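Local coordinates for Lmo2445 protein (Listeria monocytogenes EGD-e, PDB 5HZL) that is of unknown function but is a secreted, calcium-binding internalin-like protein with leucine-rich repeats, probably related to the adhesion and invasion proteins of Listeria, at residues I183-D188 with I225-D230. Residues are numbered along the deposited sequence; the frame is centred on the assembly and turned at random.
Sequences ISIPED and IYQALD. With CA (calcium ion), chain D.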
ATOM      1  N   ILE A 183       0.069  11.327   6.137  1.00 40.99           N
ATOM      2  CA  ILE A 183       0.188  12.577   6.896  1.00 42.09           C
ATOM      3  C   ILE A 183       0.647  12.296   8.317  1.00 43.03           C
ATOM      4  O   ILE A 183       0.614  13.164   9.186  1.00 44.56           O
ATOM      5  CB  ILE A 183      -1.163  13.331   6.961  1.00 42.77           C
ATOM      6  CG1 ILE A 183      -2.201  12.578   7.819  1.00 43.37           C
ATOM      7  CG2 ILE A 183      -1.679  13.565   5.552  1.00 42.70           C
ATOM      8  CD1 ILE A 183      -3.469  13.345   8.084  1.00 44.02           C
ATOM      9  N   SER A 184       1.103  11.078   8.529  1.00 43.56           N
ATOM     10  CA  SER A 184       1.491  10.617   9.828  1.00 45.36           C
ATOM     11  C   SER A 184       2.611   9.603   9.668  1.00 45.65           C
ATOM     12  O   SER A 184       2.820   9.082   8.571  1.00 44.83           O
ATOM     13  CB  SER A 184       0.246   9.962  10.418  1.00 46.43           C
ATOM     14  OG  SER A 184       0.491   9.299  11.637  1.00 49.63           O
ATOM     15  N   ILE A 185       3.312   9.321  10.762  1.00 45.98           N
ATOM     16  CA  ILE A 185       4.404   8.375  10.757  1.00 46.75           C
ATOM     17  C   ILE A 185       4.108   7.171  11.663  1.00 49.12           C
ATOM     18  O   ILE A 185       3.587   7.349  12.775  1.00 50.91           O
ATOM     19  CB  ILE A 185       5.705   9.039  11.280  1.00 47.74           C
ATOM     20  CG1 ILE A 185       6.070  10.264  10.435  1.00 47.65           C
ATOM     21  CG2 ILE A 185       6.883   8.052  11.304  1.00 47.65           C
ATOM     22  CD1 ILE A 185       7.347  10.968  10.872  1.00 48.47           C
ATOM     23  N   PRO A 186       4.424   5.941  11.191  1.00 50.01           N
ATOM     24  CA  PRO A 186       4.285   4.764  12.052  1.00 52.23           C
ATOM     25  C   PRO A 186       5.516   4.772  12.977  1.00 54.61           C
ATOM     26  O   PRO A 186       6.498   4.083  12.724  1.00 54.51           O
ATOM     27  CB  PRO A 186       4.308   3.599  11.067  1.00 50.61           C
ATOM     28  CG  PRO A 186       5.071   4.101   9.901  1.00 49.12           C
ATOM     29  CD  PRO A 186       4.824   5.572   9.821  1.00 48.68           C
ATOM     30  N   GLU A 187       5.448   5.573  14.034  1.00 57.62           N
ATOM     31  CA  GLU A 187       6.570   5.730  14.962  1.00 60.38           C
ATOM     32  C   GLU A 187       7.135   4.495  15.634  1.00 60.04           C
ATOM     33  O   GLU A 187       8.340   4.275  15.581  1.00 60.07           O
ATOM     34  CB  GLU A 187       6.246   6.752  16.054  1.00 64.06           C
ATOM     35  CG  GLU A 187       6.129   8.169  15.538  1.00 65.66           C
ATOM     36  CD  GLU A 187       6.039   9.184  16.654  1.00 69.09           C
ATOM     37  OE1 GLU A 187       6.450  10.336  16.407  1.00 70.14           O
ATOM     38  OE2 GLU A 187       5.588   8.837  17.778  1.00 71.86           O
ATOM     39  N   ASP A 188       6.277   3.707  16.274  1.00 59.43           N
ATOM     40  CA  ASP A 188       6.744   2.523  16.998  1.00 60.12           C
ATOM     41  C   ASP A 188       7.720   1.644  16.226  1.00 59.46           C
ATOM     42  O   ASP A 188       8.823   1.375  16.714  1.00 60.74           O
ATOM     43  CB  ASP A 188       5.579   1.649  17.487  1.00 60.76           C
ATOM     44  CG  ASP A 188       4.727   2.318  18.559  1.00 61.14           C
ATOM     45  OD1 ASP A 188       4.787   3.548  18.743  1.00 61.01           O
ATOM     46  OD2 ASP A 188       3.980   1.575  19.226  1.00 62.52           O
ATOM     47  N   ILE A 225       4.355  16.803  10.741  1.00 51.62           N
ATOM     48  CA  ILE A 225       5.175  17.955  11.137  1.00 53.89           C
ATOM     49  C   ILE A 225       5.767  17.800  12.540  1.00 54.29           C
ATOM     50  O   ILE A 225       6.948  18.062  12.764  1.00 57.01           O
ATOM     51  CB  ILE A 225       4.364  19.275  11.060  1.00 55.65           C
ATOM     52  CG1 ILE A 225       4.029  19.598   9.600  1.00 55.51           C
ATOM     53  CG2 ILE A 225       5.152  20.447  11.643  1.00 58.00           C
ATOM     54  CD1 ILE A 225       3.112  20.790   9.419  1.00 56.24           C
ATOM     55  N   TYR A 226       4.945  17.351  13.470  1.00 51.88           N
ATOM     56  CA  TYR A 226       5.370  17.200  14.845  1.00 52.01           C
ATOM     57  C   TYR A 226       6.114  15.893  15.108  1.00 50.77           C
ATOM     58  O   TYR A 226       7.103  15.886  15.824  1.00 53.23           O
ATOM     59  CB  TYR A 226       4.152  17.354  15.745  1.00 52.28           C
ATOM     60  CG  TYR A 226       3.447  18.676  15.539  1.00 51.74           C
ATOM     61  CD1 TYR A 226       2.504  18.830  14.527  1.00 50.15           C
ATOM     62  CD2 TYR A 226       3.718  19.772  16.356  1.00 53.96           C
ATOM     63  CE1 TYR A 226       1.855  20.036  14.336  1.00 51.08           C
ATOM     64  CE2 TYR A 226       3.065  20.984  16.178  1.00 53.97           C
ATOM     65  CZ  TYR A 226       2.137  21.111  15.166  1.00 52.19           C
ATOM     66  OH  TYR A 226       1.477  22.298  14.968  1.00 51.28           O
ATOM     67  N   GLN A 227       5.638  14.797  14.535  1.00 48.80           N
ATOM     68  CA  GLN A 227       6.267  13.480  14.701  1.00 47.90           C
ATOM     69  C   GLN A 227       7.694  13.443  14.150  1.00 48.77           C
ATOM     70  O   GLN A 227       8.546  12.735  14.682  1.00 50.28           O
ATOM     71  CB  GLN A 227       5.413  12.414  14.032  1.00 46.02           C
ATOM     72  CG  GLN A 227       4.059  12.241  14.698  1.00 46.54           C
ATOM     73  CD  GLN A 227       3.134  11.289  13.959  1.00 45.62           C
ATOM     74  OE1 GLN A 227       3.117  11.223  12.727  1.00 44.75           O
ATOM     75  NE2 GLN A 227       2.344  10.560  14.712  1.00 46.57           N
ATOM     76  N   ALA A 228       7.954  14.220  13.102  1.00 48.86           N
ATOM     77  CA  ALA A 228       9.287  14.294  12.497  1.00 51.79           C
ATOM     78  C   ALA A 228      10.368  14.592  13.538  1.00 55.78           C
ATOM     79  O   ALA A 228      11.496  14.110  13.420  1.00 58.14           O
ATOM     80  CB  ALA A 228       9.314  15.354  11.403  1.00 51.38           C
ATOM     81  N   LEU A 229      10.000  15.365  14.564  1.00 58.11           N
ATOM     82  CA  LEU A 229      10.908  15.746  15.657  1.00 60.07           C
ATOM     83  C   LEU A 229      11.452  14.565  16.450  1.00 62.54           C
ATOM     84  O   LEU A 229      12.507  14.679  17.057  1.00 66.66           O
ATOM     85  CB  LEU A 229      10.244  16.770  16.577  1.00 59.60           C
ATOM     86  CG  LEU A 229       9.882  18.077  15.861  1.00 59.01           C
ATOM     87  CD1 LEU A 229       9.114  19.006  16.787  1.00 60.90           C
ATOM     88  CD2 LEU A 229      11.117  18.763  15.290  1.00 60.25           C
ATOM     89  N   ASP A 230      10.745  13.438  16.439  1.00 62.85           N
ATOM     90  CA  ASP A 230      11.203  12.223  17.126  1.00 65.69           C
ATOM     91  C   ASP A 230      12.292  11.496  16.313  1.00 66.17           C
ATOM     92  O   ASP A 230      12.746  10.415  16.705  1.00 66.15           O
ATOM     93  CB  ASP A 230      10.017  11.284  17.400  1.00 65.93           C
ATOM     94  CG  ASP A 230       8.978  11.897  18.336  1.00 67.21           C
ATOM     95  OD1 ASP A 230       9.242  12.955  18.940  1.00 70.82           O
ATOM     96  OD2 ASP A 230       7.894  11.311  18.485  1.00 67.76           O
TER
HETATM   97 CA    CA D 403       4.513  10.415  19.482  1.00 79.75          CA
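Gln227 reaches from helix 223-227 to Ile185, in the chain that leads into helix 187-191. Its OE1 accepts a hydrogen bond from Ile185 N at 2.7 Å; the N-H...O angle of 152° makes it moderately bent, with the donor 31° out of the carbonyl plane. A chi2 of 174° sets CD of Gln227 anti to CA, so the chain is extended and its amide carbon reaches the loop. Ile185 runs past Gln227 in the opposite sense, bringing its CD1 to 4.0 Å from Gln227 CB. The Glu187 carboxylate slants across the same side chain, with OE1 3.3 Å from Gln227 CB. That OE1 also lies about 2.7 Å from Asp230 OD2, a close approach of two acidic groups whose exact distance is uncertain at 2.75 Å resolution. Glu187 OE2 binds a calcium ion at 2.6 Å, and Glu163 supplies a second ligand. Asp230 has been seen as a ligand of the same calcium site, though it is not bonded to the ion in this chain. Further out, Ser184 OG is hydrogen-bonded to Ile161 O, between strands 158-159 and 174-176. The contact thus joins the chain between strands 174-176 and 197-199 of the parallel sheet to the segment before strand 240-244 of the mixed sheet, where Ile225 packs on strand 273-281.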